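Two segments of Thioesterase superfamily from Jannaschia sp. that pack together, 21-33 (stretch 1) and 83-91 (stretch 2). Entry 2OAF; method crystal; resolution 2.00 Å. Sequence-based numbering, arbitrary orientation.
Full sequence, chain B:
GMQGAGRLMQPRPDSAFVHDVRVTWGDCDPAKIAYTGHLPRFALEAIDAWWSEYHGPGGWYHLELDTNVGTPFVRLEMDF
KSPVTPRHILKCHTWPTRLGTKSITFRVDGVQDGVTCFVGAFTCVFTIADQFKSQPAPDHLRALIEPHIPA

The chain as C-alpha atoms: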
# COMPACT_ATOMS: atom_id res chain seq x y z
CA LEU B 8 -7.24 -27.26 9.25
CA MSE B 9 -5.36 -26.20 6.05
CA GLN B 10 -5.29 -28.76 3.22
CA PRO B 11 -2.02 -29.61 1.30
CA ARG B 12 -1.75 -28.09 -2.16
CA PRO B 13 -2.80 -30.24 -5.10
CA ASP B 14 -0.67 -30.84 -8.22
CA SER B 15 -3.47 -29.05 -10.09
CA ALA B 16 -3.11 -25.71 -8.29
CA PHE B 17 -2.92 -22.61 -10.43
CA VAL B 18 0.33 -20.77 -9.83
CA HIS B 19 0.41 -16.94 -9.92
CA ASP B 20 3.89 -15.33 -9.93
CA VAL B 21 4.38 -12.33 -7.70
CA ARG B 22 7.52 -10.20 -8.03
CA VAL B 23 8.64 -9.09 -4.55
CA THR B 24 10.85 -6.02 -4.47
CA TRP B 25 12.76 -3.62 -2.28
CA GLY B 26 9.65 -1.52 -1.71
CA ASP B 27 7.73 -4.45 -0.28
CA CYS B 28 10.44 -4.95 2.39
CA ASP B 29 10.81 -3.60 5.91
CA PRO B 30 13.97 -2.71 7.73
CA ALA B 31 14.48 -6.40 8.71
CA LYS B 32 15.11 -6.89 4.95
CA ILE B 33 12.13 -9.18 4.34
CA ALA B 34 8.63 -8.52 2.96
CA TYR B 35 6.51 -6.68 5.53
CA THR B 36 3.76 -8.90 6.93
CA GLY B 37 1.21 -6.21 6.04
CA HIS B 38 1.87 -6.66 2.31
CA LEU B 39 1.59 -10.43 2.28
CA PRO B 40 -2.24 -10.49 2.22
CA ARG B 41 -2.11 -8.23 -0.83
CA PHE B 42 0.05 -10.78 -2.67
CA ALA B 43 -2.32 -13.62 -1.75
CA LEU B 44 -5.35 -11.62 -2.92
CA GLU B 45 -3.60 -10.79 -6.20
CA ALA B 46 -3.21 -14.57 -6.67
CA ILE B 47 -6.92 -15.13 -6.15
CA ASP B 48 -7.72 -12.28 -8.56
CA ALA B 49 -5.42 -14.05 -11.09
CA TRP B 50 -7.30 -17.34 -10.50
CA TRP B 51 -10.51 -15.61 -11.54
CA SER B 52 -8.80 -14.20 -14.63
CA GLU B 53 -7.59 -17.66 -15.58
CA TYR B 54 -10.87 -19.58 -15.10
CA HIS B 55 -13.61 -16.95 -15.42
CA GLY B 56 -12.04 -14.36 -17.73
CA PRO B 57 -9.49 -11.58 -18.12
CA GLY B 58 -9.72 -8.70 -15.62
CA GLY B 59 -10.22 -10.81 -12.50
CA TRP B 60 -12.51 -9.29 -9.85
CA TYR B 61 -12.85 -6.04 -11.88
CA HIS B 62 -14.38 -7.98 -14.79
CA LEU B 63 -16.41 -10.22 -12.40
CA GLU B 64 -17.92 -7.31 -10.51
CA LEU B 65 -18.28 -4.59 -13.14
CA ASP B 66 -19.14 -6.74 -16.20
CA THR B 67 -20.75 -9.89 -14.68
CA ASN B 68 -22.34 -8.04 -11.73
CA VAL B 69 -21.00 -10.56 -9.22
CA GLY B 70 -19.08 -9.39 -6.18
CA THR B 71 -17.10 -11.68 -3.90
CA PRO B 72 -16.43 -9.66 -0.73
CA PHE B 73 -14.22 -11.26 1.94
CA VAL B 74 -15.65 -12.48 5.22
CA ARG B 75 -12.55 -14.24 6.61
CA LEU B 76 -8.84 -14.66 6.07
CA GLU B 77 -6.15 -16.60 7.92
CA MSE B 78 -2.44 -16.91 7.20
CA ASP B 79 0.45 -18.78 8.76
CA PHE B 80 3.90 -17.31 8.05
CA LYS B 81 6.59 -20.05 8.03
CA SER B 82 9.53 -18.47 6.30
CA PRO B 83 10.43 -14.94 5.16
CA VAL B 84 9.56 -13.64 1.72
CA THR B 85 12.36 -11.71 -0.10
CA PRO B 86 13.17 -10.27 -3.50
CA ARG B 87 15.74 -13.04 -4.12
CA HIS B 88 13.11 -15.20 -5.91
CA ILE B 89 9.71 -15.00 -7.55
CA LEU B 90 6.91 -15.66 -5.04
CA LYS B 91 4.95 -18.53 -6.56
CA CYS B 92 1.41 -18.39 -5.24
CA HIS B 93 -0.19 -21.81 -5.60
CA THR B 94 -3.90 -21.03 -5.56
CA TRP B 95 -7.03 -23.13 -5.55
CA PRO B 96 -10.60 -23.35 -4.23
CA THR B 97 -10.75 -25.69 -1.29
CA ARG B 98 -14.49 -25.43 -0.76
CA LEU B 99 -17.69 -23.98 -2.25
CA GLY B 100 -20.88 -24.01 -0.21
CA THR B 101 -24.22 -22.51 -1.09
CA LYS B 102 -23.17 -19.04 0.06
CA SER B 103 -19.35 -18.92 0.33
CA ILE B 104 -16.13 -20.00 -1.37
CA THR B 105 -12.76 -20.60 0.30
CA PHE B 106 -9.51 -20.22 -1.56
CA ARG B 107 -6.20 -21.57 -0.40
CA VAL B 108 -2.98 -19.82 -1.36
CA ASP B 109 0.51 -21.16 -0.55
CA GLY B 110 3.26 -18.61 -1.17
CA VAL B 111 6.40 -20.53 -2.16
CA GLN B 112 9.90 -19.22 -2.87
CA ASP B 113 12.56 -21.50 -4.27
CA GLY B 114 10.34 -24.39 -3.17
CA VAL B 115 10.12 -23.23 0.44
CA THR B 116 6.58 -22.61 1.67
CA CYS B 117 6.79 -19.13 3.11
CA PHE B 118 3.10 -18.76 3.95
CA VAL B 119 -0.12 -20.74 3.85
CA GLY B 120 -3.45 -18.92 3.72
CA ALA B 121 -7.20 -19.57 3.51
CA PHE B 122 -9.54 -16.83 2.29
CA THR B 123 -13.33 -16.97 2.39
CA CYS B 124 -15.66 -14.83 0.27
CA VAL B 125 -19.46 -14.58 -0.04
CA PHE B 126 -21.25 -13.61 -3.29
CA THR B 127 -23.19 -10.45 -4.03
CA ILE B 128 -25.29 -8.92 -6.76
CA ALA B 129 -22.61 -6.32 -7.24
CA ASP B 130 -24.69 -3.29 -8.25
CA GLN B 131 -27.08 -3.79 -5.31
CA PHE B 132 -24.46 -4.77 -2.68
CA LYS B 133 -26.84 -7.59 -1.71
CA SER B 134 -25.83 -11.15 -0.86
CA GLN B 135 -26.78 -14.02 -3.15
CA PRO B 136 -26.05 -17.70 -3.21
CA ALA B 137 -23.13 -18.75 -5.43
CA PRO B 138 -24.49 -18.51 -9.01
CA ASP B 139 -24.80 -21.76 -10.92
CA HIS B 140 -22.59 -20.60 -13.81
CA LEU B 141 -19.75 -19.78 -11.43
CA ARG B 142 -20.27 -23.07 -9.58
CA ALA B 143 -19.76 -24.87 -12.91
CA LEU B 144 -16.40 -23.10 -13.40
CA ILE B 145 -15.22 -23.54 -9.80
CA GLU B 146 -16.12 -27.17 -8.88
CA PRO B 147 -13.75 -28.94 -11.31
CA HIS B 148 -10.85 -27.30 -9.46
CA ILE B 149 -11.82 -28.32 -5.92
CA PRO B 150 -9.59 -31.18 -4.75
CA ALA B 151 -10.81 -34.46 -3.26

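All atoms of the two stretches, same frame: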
# COMPACT_ATOMS: atom_id res chain seq x y z
N VAL B 21 4.34 -13.65 -8.28
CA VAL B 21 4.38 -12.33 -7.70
C VAL B 21 5.86 -11.93 -7.59
O VAL B 21 6.67 -12.68 -7.06
CB VAL B 21 3.66 -12.30 -6.32
CG1 VAL B 21 3.85 -10.95 -5.64
CG2 VAL B 21 2.17 -12.63 -6.48
N ARG B 22 6.20 -10.77 -8.15
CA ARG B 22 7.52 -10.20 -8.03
C ARG B 22 7.58 -9.41 -6.71
O ARG B 22 6.84 -8.45 -6.51
CB ARG B 22 7.79 -9.25 -9.23
CG ARG B 22 9.29 -8.80 -9.39
CD ARG B 22 9.52 -7.77 -10.59
NE ARG B 22 8.93 -6.44 -10.35
N VAL B 23 8.46 -9.82 -5.81
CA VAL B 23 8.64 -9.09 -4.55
C VAL B 23 9.83 -8.18 -4.74
O VAL B 23 10.82 -8.60 -5.28
CB VAL B 23 8.92 -10.08 -3.41
CG1 VAL B 23 9.20 -9.35 -2.10
CG2 VAL B 23 7.72 -11.06 -3.30
N THR B 24 9.76 -6.94 -4.26
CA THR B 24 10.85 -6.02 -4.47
C THR B 24 11.19 -5.23 -3.22
O THR B 24 10.52 -5.33 -2.19
CB THR B 24 10.56 -5.01 -5.61
OG1 THR B 24 9.55 -4.09 -5.19
CG2 THR B 24 10.11 -5.73 -6.92
N TRP B 25 12.28 -4.49 -3.32
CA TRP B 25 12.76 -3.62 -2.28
C TRP B 25 11.64 -2.91 -1.52
O TRP B 25 11.63 -2.84 -0.30
CB TRP B 25 13.70 -2.61 -2.94
CG TRP B 25 14.06 -1.44 -2.14
CD1 TRP B 25 13.45 -0.21 -2.15
CD2 TRP B 25 15.16 -1.33 -1.24
NE1 TRP B 25 14.09 0.64 -1.29
CE2 TRP B 25 15.14 -0.01 -0.72
CE3 TRP B 25 16.17 -2.20 -0.82
CZ2 TRP B 25 16.08 0.43 0.20
CZ3 TRP B 25 17.09 -1.75 0.08
CH2 TRP B 25 17.04 -0.44 0.59
N GLY B 26 10.71 -2.34 -2.27
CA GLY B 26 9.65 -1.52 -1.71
C GLY B 26 8.63 -2.27 -0.88
O GLY B 26 7.89 -1.69 -0.06
N ASP B 27 8.58 -3.59 -1.07
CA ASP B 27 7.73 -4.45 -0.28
C ASP B 27 8.39 -4.80 1.06
O ASP B 27 7.74 -5.36 1.94
CB ASP B 27 7.52 -5.75 -1.04
CG ASP B 27 6.78 -5.57 -2.36
OD1 ASP B 27 5.76 -4.88 -2.36
OD2 ASP B 27 7.23 -6.10 -3.41
N CYS B 28 9.68 -4.51 1.22
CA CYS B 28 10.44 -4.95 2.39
C CYS B 28 10.55 -3.94 3.49
O CYS B 28 10.61 -2.75 3.24
CB CYS B 28 11.88 -5.34 1.99
SG CYS B 28 11.91 -6.75 0.83
N ASP B 29 10.63 -4.44 4.73
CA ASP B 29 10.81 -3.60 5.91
C ASP B 29 12.27 -3.51 6.31
O ASP B 29 13.15 -4.05 5.63
CB ASP B 29 9.90 -4.11 7.04
CG ASP B 29 10.21 -5.51 7.49
OD1 ASP B 29 11.37 -5.99 7.35
OD2 ASP B 29 9.27 -6.12 8.01
N PRO B 30 12.57 -2.73 7.35
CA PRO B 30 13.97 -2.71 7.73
C PRO B 30 14.64 -4.01 8.20
O PRO B 30 15.84 -4.02 8.34
CB PRO B 30 14.00 -1.65 8.83
CG PRO B 30 12.86 -0.78 8.55
CD PRO B 30 11.80 -1.74 8.11
N ALA B 31 13.89 -5.09 8.43
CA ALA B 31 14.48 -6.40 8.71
C ALA B 31 14.89 -7.09 7.40
O ALA B 31 15.35 -8.21 7.41
CB ALA B 31 13.49 -7.29 9.46
N LYS B 32 14.65 -6.43 6.27
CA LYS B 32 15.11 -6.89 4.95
C LYS B 32 14.31 -8.06 4.40
O LYS B 32 14.81 -8.79 3.53
CB LYS B 32 16.62 -7.22 4.92
CG LYS B 32 17.52 -6.12 5.43
CD LYS B 32 18.97 -6.61 5.51
CE LYS B 32 19.96 -5.51 5.94
NZ LYS B 32 19.96 -5.25 7.41
N ILE B 33 13.07 -8.19 4.85
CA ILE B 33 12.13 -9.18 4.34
C ILE B 33 10.81 -8.46 4.06
O ILE B 33 10.60 -7.36 4.54
CB ILE B 33 11.97 -10.34 5.35
CG1 ILE B 33 11.40 -9.82 6.67
CG2 ILE B 33 13.36 -11.00 5.65
CD1 ILE B 33 10.99 -10.93 7.61
N PRO B 83 10.48 -16.27 5.73
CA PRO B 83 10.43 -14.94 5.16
C PRO B 83 10.36 -14.89 3.64
O PRO B 83 10.95 -15.72 2.95
CB PRO B 83 11.77 -14.33 5.56
CG PRO B 83 12.26 -15.14 6.61
CD PRO B 83 11.75 -16.51 6.41
N VAL B 84 9.67 -13.88 3.14
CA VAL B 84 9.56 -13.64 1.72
C VAL B 84 10.57 -12.52 1.36
O VAL B 84 10.65 -11.50 2.04
CB VAL B 84 8.15 -13.23 1.36
CG1 VAL B 84 8.10 -12.74 -0.06
CG2 VAL B 84 7.13 -14.45 1.57
N THR B 85 11.37 -12.74 0.32
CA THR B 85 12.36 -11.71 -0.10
C THR B 85 12.35 -11.49 -1.60
O THR B 85 11.77 -12.26 -2.36
CB THR B 85 13.79 -12.08 0.28
OG1 THR B 85 14.28 -13.07 -0.65
CG2 THR B 85 13.88 -12.57 1.73
N PRO B 86 13.00 -10.43 -2.06
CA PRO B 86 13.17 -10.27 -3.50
C PRO B 86 14.15 -11.20 -4.21
O PRO B 86 14.34 -11.04 -5.41
CB PRO B 86 13.71 -8.83 -3.63
CG PRO B 86 13.37 -8.16 -2.37
CD PRO B 86 13.53 -9.27 -1.35
N ARG B 87 14.76 -12.15 -3.49
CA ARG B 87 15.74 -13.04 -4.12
C ARG B 87 15.10 -14.01 -5.10
O ARG B 87 15.79 -14.55 -5.93
CB ARG B 87 16.50 -13.87 -3.08
CG ARG B 87 17.16 -13.10 -1.94
CD ARG B 87 18.42 -12.50 -2.41
NE ARG B 87 19.21 -11.91 -1.33
CZ ARG B 87 20.26 -11.14 -1.55
NH1 ARG B 87 20.64 -10.87 -2.80
NH2 ARG B 87 20.93 -10.63 -0.52
N HIS B 88 13.80 -14.27 -4.99
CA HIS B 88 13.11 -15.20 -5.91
C HIS B 88 11.71 -14.71 -6.19
O HIS B 88 11.18 -13.93 -5.43
CB HIS B 88 13.02 -16.59 -5.31
CG HIS B 88 14.34 -17.10 -4.81
ND1 HIS B 88 15.36 -17.47 -5.67
CD2 HIS B 88 14.82 -17.23 -3.56
CE1 HIS B 88 16.41 -17.84 -4.95
NE2 HIS B 88 16.11 -17.70 -3.67
N ILE B 89 11.13 -15.17 -7.28
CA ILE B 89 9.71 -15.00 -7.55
C ILE B 89 8.94 -15.67 -6.41
O ILE B 89 9.32 -16.73 -5.93
CB ILE B 89 9.27 -15.71 -8.90
CG1 ILE B 89 9.80 -14.98 -10.13
CG2 ILE B 89 7.72 -15.76 -9.04
CD1 ILE B 89 9.10 -13.65 -10.34
N LEU B 90 7.87 -15.04 -5.98
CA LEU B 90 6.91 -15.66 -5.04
C LEU B 90 5.88 -16.40 -5.88
O LEU B 90 5.08 -15.77 -6.57
CB LEU B 90 6.20 -14.61 -4.17
CG LEU B 90 5.22 -15.09 -3.10
CD1 LEU B 90 5.91 -15.96 -2.00
CD2 LEU B 90 4.50 -13.89 -2.47
N LYS B 91 5.91 -17.72 -5.83
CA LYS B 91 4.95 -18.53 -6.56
C LYS B 91 3.76 -18.81 -5.67
O LYS B 91 3.86 -19.54 -4.65
CB LYS B 91 5.59 -19.84 -7.00
CG LYS B 91 6.83 -19.68 -7.85
CD LYS B 91 6.49 -19.62 -9.31
CE LYS B 91 7.73 -19.54 -10.21
NZ LYS B 91 7.37 -19.50 -11.66
O HOH W 1 10.41 -11.58 -6.73
O HOH W 2 12.41 -9.73 -7.12

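Stretches 21-33 and 83-91 meet through one antiparallel bridge and a mostly apolar seam, burying 543 Å² in total. At the bridge, Val21 N donates to Leu90 O (2.8 Å) and Leu90 N to Val21 O (2.9 Å); both side chains, each with chi1 t, lie on the same face of the sheet, CB to CB 4.1 Å. Beyond it the direct pairing gives way to water: water 1 accepts from Val23 N (2.8 Å) and lies 2.8 Å from His88 O, while water 2 lies 2.7 Å from Val23 O and 2.9 Å from Pro86 O. Val23, buried and pointing toward the other stretch, uses its t rotamer to set CG2 against Val84 CG1 (3.7 Å) and Leu90 CB (4.0 Å), with CG1 4.3 Å from Pro86 CG. The compact Pro86 ring also reaches Cys28, whose m rotamer brings SG to 3.7 Å from Pro86 CD. Ile33, chi1 p, places CG2 3.7 Å from Pro83 CB. Ile89, m at both chi angles, brings its end nearer, CD1 lying 4.4 Å from Arg22 CA, while its CG2 branch is 3.8 Å from Val21 O. Polar side chains brace the backbone locally: Asp27 OD2 accepts from Thr24 N (2.8 Å), and Thr85, chi1 p, offers OG1 to Arg87 N (3.0 Å) within the type I turn Thr85-His88. The exposed Lys32 side chain leads away.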